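Diaminopimelate decarboxylase (Methanocaldococcus jannaschii, PDB 1TWI) catalyses the pyridoxal-phosphate-dependent decarboxylation of meso-diaminopimelate to L-lysine, the last step of lysine biosynthesis by the diaminopimelate pathway. Local coordinates at residues 227-232 / 282-287; 231-236 / 276-281. All coordinates share one frame; numbering follows the deposited sequence.

Interaction 1 (227-232 / 282-287)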
ATOM      1  N   LYS A 227      10.606   2.038 -32.610  1.00 11.67           N
ATOM      2  CA  LYS A 227       9.595   3.087 -32.803  1.00 13.48           C
ATOM      3  C   LYS A 227       9.982   4.465 -32.259  1.00 14.10           C
ATOM      4  O   LYS A 227       9.541   5.511 -32.792  1.00 14.07           O
ATOM      5  CB  LYS A 227       8.264   2.575 -32.278  1.00 14.71           C
ATOM      6  CG  LYS A 227       7.838   1.264 -33.010  1.00 15.87           C
ATOM      7  CD  LYS A 227       7.553   1.604 -34.469  1.00 21.67           C
ATOM      8  CE  LYS A 227       7.552   0.340 -35.387  1.00 25.42           C
ATOM      9  NZ  LYS A 227       6.333  -0.423 -35.259  1.00 26.30           N
ATOM     10  N   VAL A 228      10.828   4.462 -31.224  1.00 13.42           N
ATOM     11  CA  VAL A 228      11.339   5.708 -30.680  1.00 11.64           C
ATOM     12  C   VAL A 228      12.317   6.282 -31.715  1.00 13.33           C
ATOM     13  O   VAL A 228      12.247   7.464 -32.071  1.00 14.12           O
ATOM     14  CB  VAL A 228      12.065   5.503 -29.316  1.00 11.02           C
ATOM     15  CG1 VAL A 228      12.835   6.809 -28.932  1.00  9.20           C
ATOM     16  CG2 VAL A 228      11.020   5.168 -28.221  1.00  9.24           C
ATOM     17  N   MET A 229      13.204   5.451 -32.240  1.00 12.50           N
ATOM     18  CA  MET A 229      14.126   5.958 -33.234  1.00 12.86           C
ATOM     19  C   MET A 229      13.396   6.400 -34.521  1.00 13.15           C
ATOM     20  O   MET A 229      13.819   7.380 -35.181  1.00 13.14           O
ATOM     21  CB  MET A 229      15.235   4.899 -33.531  1.00 13.56           C
ATOM     22  CG  MET A 229      16.234   4.695 -32.353  1.00 14.55           C
ATOM     23  SD  MET A 229      17.031   6.251 -31.773  1.00 16.05           S
ATOM     24  CE  MET A 229      18.320   6.504 -33.042  1.00 13.90           C
ATOM     25  N   ASP A 230      12.337   5.676 -34.909  1.00 13.77           N
ATOM     26  CA  ASP A 230      11.581   6.092 -36.082  1.00 14.45           C
ATOM     27  C   ASP A 230      11.072   7.519 -35.832  1.00 14.53           C
ATOM     28  O   ASP A 230      11.002   8.345 -36.752  1.00 14.17           O
ATOM     29  CB  ASP A 230      10.342   5.217 -36.310  1.00 14.61           C
ATOM     30  CG  ASP A 230      10.676   3.819 -36.893  1.00 16.06           C
ATOM     31  OD1 ASP A 230      11.815   3.572 -37.314  1.00 15.95           O
ATOM     32  OD2 ASP A 230       9.752   3.007 -36.923  1.00 14.51           O
ATOM     33  N   PHE A 231      10.681   7.813 -34.594  1.00 14.70           N
ATOM     34  CA  PHE A 231      10.180   9.168 -34.311  1.00 13.10           C
ATOM     35  C   PHE A 231      11.338  10.190 -34.357  1.00 12.85           C
ATOM     36  O   PHE A 231      11.143  11.351 -34.768  1.00 12.75           O
ATOM     37  CB  PHE A 231       9.416   9.211 -32.960  1.00 12.27           C
ATOM     38  CG  PHE A 231       8.778  10.557 -32.671  1.00 11.41           C
ATOM     39  CD1 PHE A 231       7.745  11.019 -33.474  1.00 11.24           C
ATOM     40  CD2 PHE A 231       9.256  11.369 -31.639  1.00 11.93           C
ATOM     41  CE1 PHE A 231       7.161  12.313 -33.269  1.00 11.84           C
ATOM     42  CE2 PHE A 231       8.688  12.679 -31.407  1.00 10.06           C
ATOM     43  CZ  PHE A 231       7.631  13.120 -32.247  1.00  8.66           C
ATOM     44  N   VAL A 232      12.529   9.783 -33.938  1.00 12.33           N
ATOM     45  CA  VAL A 232      13.682  10.695 -34.008  1.00 12.69           C
ATOM     46  C   VAL A 232      13.934  11.017 -35.492  1.00 13.65           C
ATOM     47  O   VAL A 232      14.291  12.158 -35.853  1.00 13.77           O
ATOM     48  CB  VAL A 232      14.949  10.074 -33.289  1.00 11.91           C
ATOM     49  CG1 VAL A 232      16.137  10.984 -33.415  1.00 11.25           C
ATOM     50  CG2 VAL A 232      14.655   9.950 -31.725  1.00 13.33           C
ATOM     51  N   VAL A 282      20.294  10.067 -38.634  1.00 17.71           N
ATOM     52  CA  VAL A 282      20.367  11.044 -37.560  1.00 17.42           C
ATOM     53  C   VAL A 282      21.655  10.832 -36.792  1.00 17.42           C
ATOM     54  O   VAL A 282      22.259   9.748 -36.840  1.00 17.85           O
ATOM     55  CB  VAL A 282      19.161  10.921 -36.547  1.00 16.89           C
ATOM     56  CG1 VAL A 282      17.848  11.037 -37.290  1.00 13.92           C
ATOM     57  CG2 VAL A 282      19.256   9.590 -35.727  1.00 14.99           C
ATOM     58  N   GLU A 283      22.121  11.869 -36.113  1.00 18.48           N
ATOM     59  CA  GLU A 283      23.315  11.689 -35.305  1.00 18.74           C
ATOM     60  C   GLU A 283      22.984  10.837 -34.102  1.00 18.39           C
ATOM     61  O   GLU A 283      21.924  10.970 -33.516  1.00 18.84           O
ATOM     62  CB  GLU A 283      23.846  13.045 -34.876  1.00 23.09           C
ATOM     63  CG  GLU A 283      24.186  13.897 -36.098  1.00 30.61           C
ATOM     64  CD  GLU A 283      24.722  15.256 -35.711  1.00 35.29           C
ATOM     65  OE1 GLU A 283      24.550  16.216 -36.516  1.00 37.94           O
ATOM     66  OE2 GLU A 283      25.310  15.345 -34.596  1.00 37.71           O
ATOM     67  N   MET A 284      23.879   9.935 -33.728  1.00 16.56           N
ATOM     68  CA  MET A 284      23.611   9.114 -32.580  1.00 15.59           C
ATOM     69  C   MET A 284      23.580   9.978 -31.330  1.00 14.78           C
ATOM     70  O   MET A 284      24.448  10.811 -31.114  1.00 14.89           O
ATOM     71  CB  MET A 284      24.630   7.990 -32.450  1.00 14.88           C
ATOM     72  CG  MET A 284      24.486   6.976 -33.596  1.00 11.34           C
ATOM     73  SD  MET A 284      23.008   5.953 -33.545  1.00 16.68           S
ATOM     74  CE  MET A 284      21.864   6.938 -34.492  1.00 15.21           C
ATOM     75  N   PRO A 285      22.560   9.759 -30.471  1.00 14.60           N
ATOM     76  CA  PRO A 285      22.424  10.559 -29.239  1.00 13.37           C
ATOM     77  C   PRO A 285      23.093   9.980 -27.980  1.00 13.98           C
ATOM     78  O   PRO A 285      23.654   8.864 -28.006  1.00 11.91           O
ATOM     79  CB  PRO A 285      20.909  10.619 -29.052  1.00 12.38           C
ATOM     80  CG  PRO A 285      20.505   9.133 -29.437  1.00 14.05           C
ATOM     81  CD  PRO A 285      21.383   8.885 -30.708  1.00 11.96           C
ATOM     82  N   ASN A 286      23.060  10.756 -26.889  1.00 12.04           N
ATOM     83  CA  ASN A 286      23.477  10.174 -25.610  1.00 14.47           C
ATOM     84  C   ASN A 286      22.361   9.188 -25.314  1.00 12.82           C
ATOM     85  O   ASN A 286      21.228   9.410 -25.715  1.00 13.28           O
ATOM     86  CB  ASN A 286      23.521  11.229 -24.521  1.00 13.84           C
ATOM     87  CG  ASN A 286      24.470  12.321 -24.859  1.00 15.50           C
ATOM     88  OD1 ASN A 286      25.671  12.063 -25.059  1.00 16.52           O
ATOM     89  ND2 ASN A 286      23.958  13.547 -24.958  1.00 14.30           N
ATOM     90  N   LEU A 287      22.670   8.096 -24.617  1.00 12.20           N
ATOM     91  CA  LEU A 287      21.670   7.099 -24.329  1.00 12.08           C
ATOM     92  C   LEU A 287      21.422   7.045 -22.820  1.00 12.89           C
ATOM     93  O   LEU A 287      22.382   7.011 -22.042  1.00 14.26           O
ATOM     94  CB  LEU A 287      22.170   5.692 -24.817  1.00 11.99           C
ATOM     95  CG  LEU A 287      21.337   4.460 -24.394  1.00 11.99           C
ATOM     96  CD1 LEU A 287      19.907   4.588 -24.905  1.00 11.82           C
ATOM     97  CD2 LEU A 287      21.958   3.116 -24.935  1.00 13.58           C
TER
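Met229 and Val232 of helix 219-237 pack on Val282 and Met284, in the run that leads into strand 286-289 of the (β/α)8 (TIM) barrel that forms the pyridoxal-binding domain. The contact is apolar, and no hydrogen bond crosses it. Its denser part is built round Val282, whose CB points to the helix. Methyl CG2 of Val282 lies 4.1 Å from CG1 of Val232 and 4.2 Å from CE of Met229, touching both helix residues. The other methyl, CG1, lies 4.0 Å from the carbonyl O of Val232. Val232 also rests on Val245 of strand 244-246, and Met229 on Met275 of helix 264-276, so this side is buried among barrel elements. The other side is more open to solvent and covers less surface. Met284 is partly exposed: its CB leaves the helix, but the chain bends at chi2 (-70°) and again at chi3 (90°), bringing its methyl back to the contact while Trp54 and Thr58 of helix 37-58 touch the side chain. Met229 is likewise bent, at chi2 and chi3, and meets Met284 with the two chains at about a right angle, methyl to methyl, CE of Met229 3.9 Å from CE of Met284.

Interaction 2 (231-236 / 276-281); sequences FVVELK and LKYKDK
Val233 and Lys281 mark the closest backbone approach, CA to CA 6.6 Å, where helix 219-237 runs past a loop that begins with a type I turn from Leu276 to Lys279; the turn's own bond, Lys279 N to Leu276 O, is weak, whereas Lys281 N is held by Tyr278 O at 2.9 Å. Val233 carries most of the helix side of the contact, dividing its two methyls between two partners. CG2 of Val233 comes to the edge of the Tyr278 ring, near the ring plane, 3.6 Å from CD2. This is therefore an edge contact, not a CH-pi arrangement over the face. CG1 of Val233, anti to the backbone N (chi1 172°), meets the aliphatic part of Lys281, 4.1 Å from its CD. Lys281 is stretched as far as CE and then turns at chi4 (83°), its ammonium end leading away from the helix.

In the TIM barrel this loop joins helix 264-276 to strand 286-289, at the N-terminal ends of the strands, the end opposite the catalytic face in this fold. The Tyr278 hydroxyl is hydrogen-bonded to OD1 of Asp230, one helical turn before Val233, and the ring also touches Arg226 and Met229; the tyrosine is anchored on the helix at its hydroxyl, while the edge of its ring meets Val233.

Toward solvent the packing thins. Lys236 places CG 3.7 Å from the carbonyl O of Lys281, and its chain is bent so that NZ stays 3.9 Å from the same Lys281 O, without a hydrogen bond; NZ also forms a long, weak ion pair with OE2 of Glu241.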
ATOM      1  N   PHE A 231      10.681   7.813 -34.594  1.00 14.70           N
ATOM      2  CA  PHE A 231      10.180   9.168 -34.311  1.00 13.10           C
ATOM      3  C   PHE A 231      11.338  10.190 -34.357  1.00 12.85           C
ATOM      4  O   PHE A 231      11.143  11.351 -34.768  1.00 12.75           O
ATOM      5  CB  PHE A 231       9.416   9.211 -32.960  1.00 12.27           C
ATOM      6  CG  PHE A 231       8.778  10.557 -32.671  1.00 11.41           C
ATOM      7  CD1 PHE A 231       7.745  11.019 -33.474  1.00 11.24           C
ATOM      8  CD2 PHE A 231       9.256  11.369 -31.639  1.00 11.93           C
ATOM      9  CE1 PHE A 231       7.161  12.313 -33.269  1.00 11.84           C
ATOM     10  CE2 PHE A 231       8.688  12.679 -31.407  1.00 10.06           C
ATOM     11  CZ  PHE A 231       7.631  13.120 -32.247  1.00  8.66           C
ATOM     12  N   VAL A 232      12.529   9.783 -33.938  1.00 12.33           N
ATOM     13  CA  VAL A 232      13.682  10.695 -34.008  1.00 12.69           C
ATOM     14  C   VAL A 232      13.934  11.017 -35.492  1.00 13.65           C
ATOM     15  O   VAL A 232      14.291  12.158 -35.853  1.00 13.77           O
ATOM     16  CB  VAL A 232      14.949  10.074 -33.289  1.00 11.91           C
ATOM     17  CG1 VAL A 232      16.137  10.984 -33.415  1.00 11.25           C
ATOM     18  CG2 VAL A 232      14.655   9.950 -31.725  1.00 13.33           C
ATOM     19  N   VAL A 233      13.733  10.026 -36.362  1.00 13.81           N
ATOM     20  CA  VAL A 233      13.903  10.273 -37.813  1.00 14.43           C
ATOM     21  C   VAL A 233      12.814  11.266 -38.254  1.00 14.57           C
ATOM     22  O   VAL A 233      13.109  12.249 -38.948  1.00 15.46           O
ATOM     23  CB  VAL A 233      13.781   8.964 -38.667  1.00 15.45           C
ATOM     24  CG1 VAL A 233      13.767   9.316 -40.182  1.00 16.33           C
ATOM     25  CG2 VAL A 233      14.965   8.041 -38.373  1.00 11.72           C
ATOM     26  N   GLU A 234      11.565  11.019 -37.872  1.00 15.46           N
ATOM     27  CA  GLU A 234      10.479  11.953 -38.206  1.00 16.01           C
ATOM     28  C   GLU A 234      10.804  13.401 -37.747  1.00 16.38           C
ATOM     29  O   GLU A 234      10.549  14.378 -38.487  1.00 17.01           O
ATOM     30  CB  GLU A 234       9.162  11.487 -37.589  1.00 16.80           C
ATOM     31  CG  GLU A 234       7.925  12.337 -37.989  1.00 18.23           C
ATOM     32  CD  GLU A 234       6.604  11.850 -37.348  1.00 20.38           C
ATOM     33  OE1 GLU A 234       5.565  12.563 -37.477  1.00 20.70           O
ATOM     34  OE2 GLU A 234       6.580  10.767 -36.709  1.00 17.99           O
ATOM     35  N   LEU A 235      11.386  13.556 -36.554  1.00 15.47           N
ATOM     36  CA  LEU A 235      11.750  14.890 -36.078  1.00 14.23           C
ATOM     37  C   LEU A 235      12.836  15.495 -36.974  1.00 15.03           C
ATOM     38  O   LEU A 235      12.791  16.678 -37.333  1.00 15.06           O
ATOM     39  CB  LEU A 235      12.251  14.822 -34.632  1.00 11.42           C
ATOM     40  CG  LEU A 235      11.155  14.663 -33.587  1.00 14.30           C
ATOM     41  CD1 LEU A 235      11.849  14.297 -32.276  1.00 13.48           C
ATOM     42  CD2 LEU A 235      10.325  15.972 -33.425  1.00 13.50           C
ATOM     43  N   LYS A 236      13.814  14.681 -37.334  1.00 16.04           N
ATOM     44  CA  LYS A 236      14.916  15.142 -38.172  1.00 18.37           C
ATOM     45  C   LYS A 236      14.392  15.643 -39.549  1.00 19.77           C
ATOM     46  O   LYS A 236      14.914  16.610 -40.090  1.00 18.42           O
ATOM     47  CB  LYS A 236      15.928  14.010 -38.374  1.00 18.93           C
ATOM     48  CG  LYS A 236      17.178  14.458 -39.128  1.00 22.24           C
ATOM     49  CD  LYS A 236      18.003  15.350 -38.240  1.00 22.79           C
ATOM     50  CE  LYS A 236      19.151  15.956 -38.976  1.00 25.49           C
ATOM     51  NZ  LYS A 236      20.267  15.068 -38.788  1.00 27.37           N
ATOM     52  N   LEU A 276      21.877   1.745 -33.812  1.00 14.42           N
ATOM     53  CA  LEU A 276      22.899   1.982 -34.840  1.00 15.34           C
ATOM     54  C   LEU A 276      22.403   1.829 -36.291  1.00 14.29           C
ATOM     55  O   LEU A 276      23.058   2.286 -37.197  1.00 16.33           O
ATOM     56  CB  LEU A 276      24.121   1.093 -34.625  1.00 16.47           C
ATOM     57  CG  LEU A 276      24.924   1.446 -33.368  1.00 17.25           C
ATOM     58  CD1 LEU A 276      26.041   0.418 -33.212  1.00 21.62           C
ATOM     59  CD2 LEU A 276      25.537   2.828 -33.499  1.00 19.26           C
ATOM     60  N   LYS A 277      21.241   1.217 -36.503  1.00 15.92           N
ATOM     61  CA  LYS A 277      20.644   1.102 -37.832  1.00 15.21           C
ATOM     62  C   LYS A 277      20.289   2.483 -38.350  1.00 16.56           C
ATOM     63  O   LYS A 277      20.106   2.679 -39.571  1.00 15.11           O
ATOM     64  CB  LYS A 277      19.328   0.317 -37.774  1.00 14.87           C
ATOM     65  CG  LYS A 277      19.533  -1.178 -37.526  1.00 18.30           C
ATOM     66  CD  LYS A 277      18.254  -1.904 -37.166  1.00 17.92           C
ATOM     67  CE  LYS A 277      18.567  -3.389 -37.079  1.00 21.68           C
ATOM     68  NZ  LYS A 277      17.299  -4.199 -37.066  1.00 23.64           N
ATOM     69  N   TYR A 278      20.167   3.449 -37.435  1.00 15.24           N
ATOM     70  CA  TYR A 278      19.725   4.801 -37.839  1.00 16.32           C
ATOM     71  C   TYR A 278      20.802   5.839 -38.001  1.00 17.33           C
ATOM     72  O   TYR A 278      20.475   7.012 -38.293  1.00 15.18           O
ATOM     73  CB  TYR A 278      18.696   5.354 -36.827  1.00 13.85           C
ATOM     74  CG  TYR A 278      17.467   4.491 -36.660  1.00 14.39           C
ATOM     75  CD1 TYR A 278      17.511   3.307 -35.934  1.00 12.56           C
ATOM     76  CD2 TYR A 278      16.251   4.867 -37.243  1.00 14.03           C
ATOM     77  CE1 TYR A 278      16.364   2.500 -35.785  1.00 13.77           C
ATOM     78  CE2 TYR A 278      15.103   4.080 -37.102  1.00 15.02           C
ATOM     79  CZ  TYR A 278      15.166   2.896 -36.375  1.00 13.68           C
ATOM     80  OH  TYR A 278      14.003   2.133 -36.276  1.00 15.46           O
ATOM     81  N   LYS A 279      22.065   5.413 -37.834  1.00 19.92           N
ATOM     82  CA  LYS A 279      23.220   6.306 -37.893  1.00 22.44           C
ATOM     83  C   LYS A 279      23.419   7.076 -39.178  1.00 24.34           C
ATOM     84  O   LYS A 279      24.155   8.054 -39.188  1.00 24.31           O
ATOM     85  CB  LYS A 279      24.518   5.574 -37.573  1.00 24.63           C
ATOM     86  CG  LYS A 279      24.958   4.623 -38.667  1.00 26.69           C
ATOM     87  CD  LYS A 279      26.458   4.473 -38.658  1.00 32.54           C
ATOM     88  CE  LYS A 279      26.924   3.108 -38.234  1.00 33.17           C
ATOM     89  NZ  LYS A 279      28.373   2.958 -38.692  1.00 35.27           N
ATOM     90  N   ASP A 280      22.806   6.662 -40.275  1.00 24.27           N
ATOM     91  CA  ASP A 280      22.987   7.490 -41.426  1.00 26.21           C
ATOM     92  C   ASP A 280      21.866   8.492 -41.598  1.00 25.20           C
ATOM     93  O   ASP A 280      21.953   9.355 -42.469  1.00 24.91           O
ATOM     94  CB  ASP A 280      23.127   6.674 -42.697  1.00 29.63           C
ATOM     95  CG  ASP A 280      24.488   6.026 -42.791  1.00 33.30           C
ATOM     96  OD1 ASP A 280      25.462   6.556 -42.188  1.00 33.92           O
ATOM     97  OD2 ASP A 280      24.573   4.989 -43.469  1.00 38.02           O
ATOM     98  N   LYS A 281      20.824   8.391 -40.786  1.00 21.79           N
ATOM     99  CA  LYS A 281      19.709   9.335 -40.883  1.00 20.62           C
ATOM    100  C   LYS A 281      19.755  10.411 -39.798  1.00 19.86           C
ATOM    101  O   LYS A 281      19.270  11.526 -39.991  1.00 18.62           O
ATOM    102  CB  LYS A 281      18.367   8.588 -40.791  1.00 22.78           C
ATOM    103  CG  LYS A 281      18.183   7.540 -41.884  1.00 26.09           C
ATOM    104  CD  LYS A 281      16.719   7.366 -42.234  1.00 29.97           C
ATOM    105  CE  LYS A 281      16.526   6.361 -43.377  1.00 32.35           C
ATOM    106  NZ  LYS A 281      16.534   4.988 -42.841  1.00 33.34           N
TER

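In the fold
From the N terminus, the chain enters both contacts through helix 219-237, where residues 227-232 and 231-236 overlap at Phe231 and Val232. It then passes through strand 244-246 and helix 264-276 before returning. Interaction 2 closes the inner loop, of 39 intervening residues, and interaction 1 the outer, of 49, so the two are nested, not crossed. Their centres lie about 5 Å apart. Val282 CG1 packs on Lys236 CB at 3.7 Å, joining the two contacts. Interaction 2 ties the helix to the surface loop after helix 264-276; interaction 1 ties it to the approach of strand 286-289, which pairs with strand 62-67 and closes the barrel.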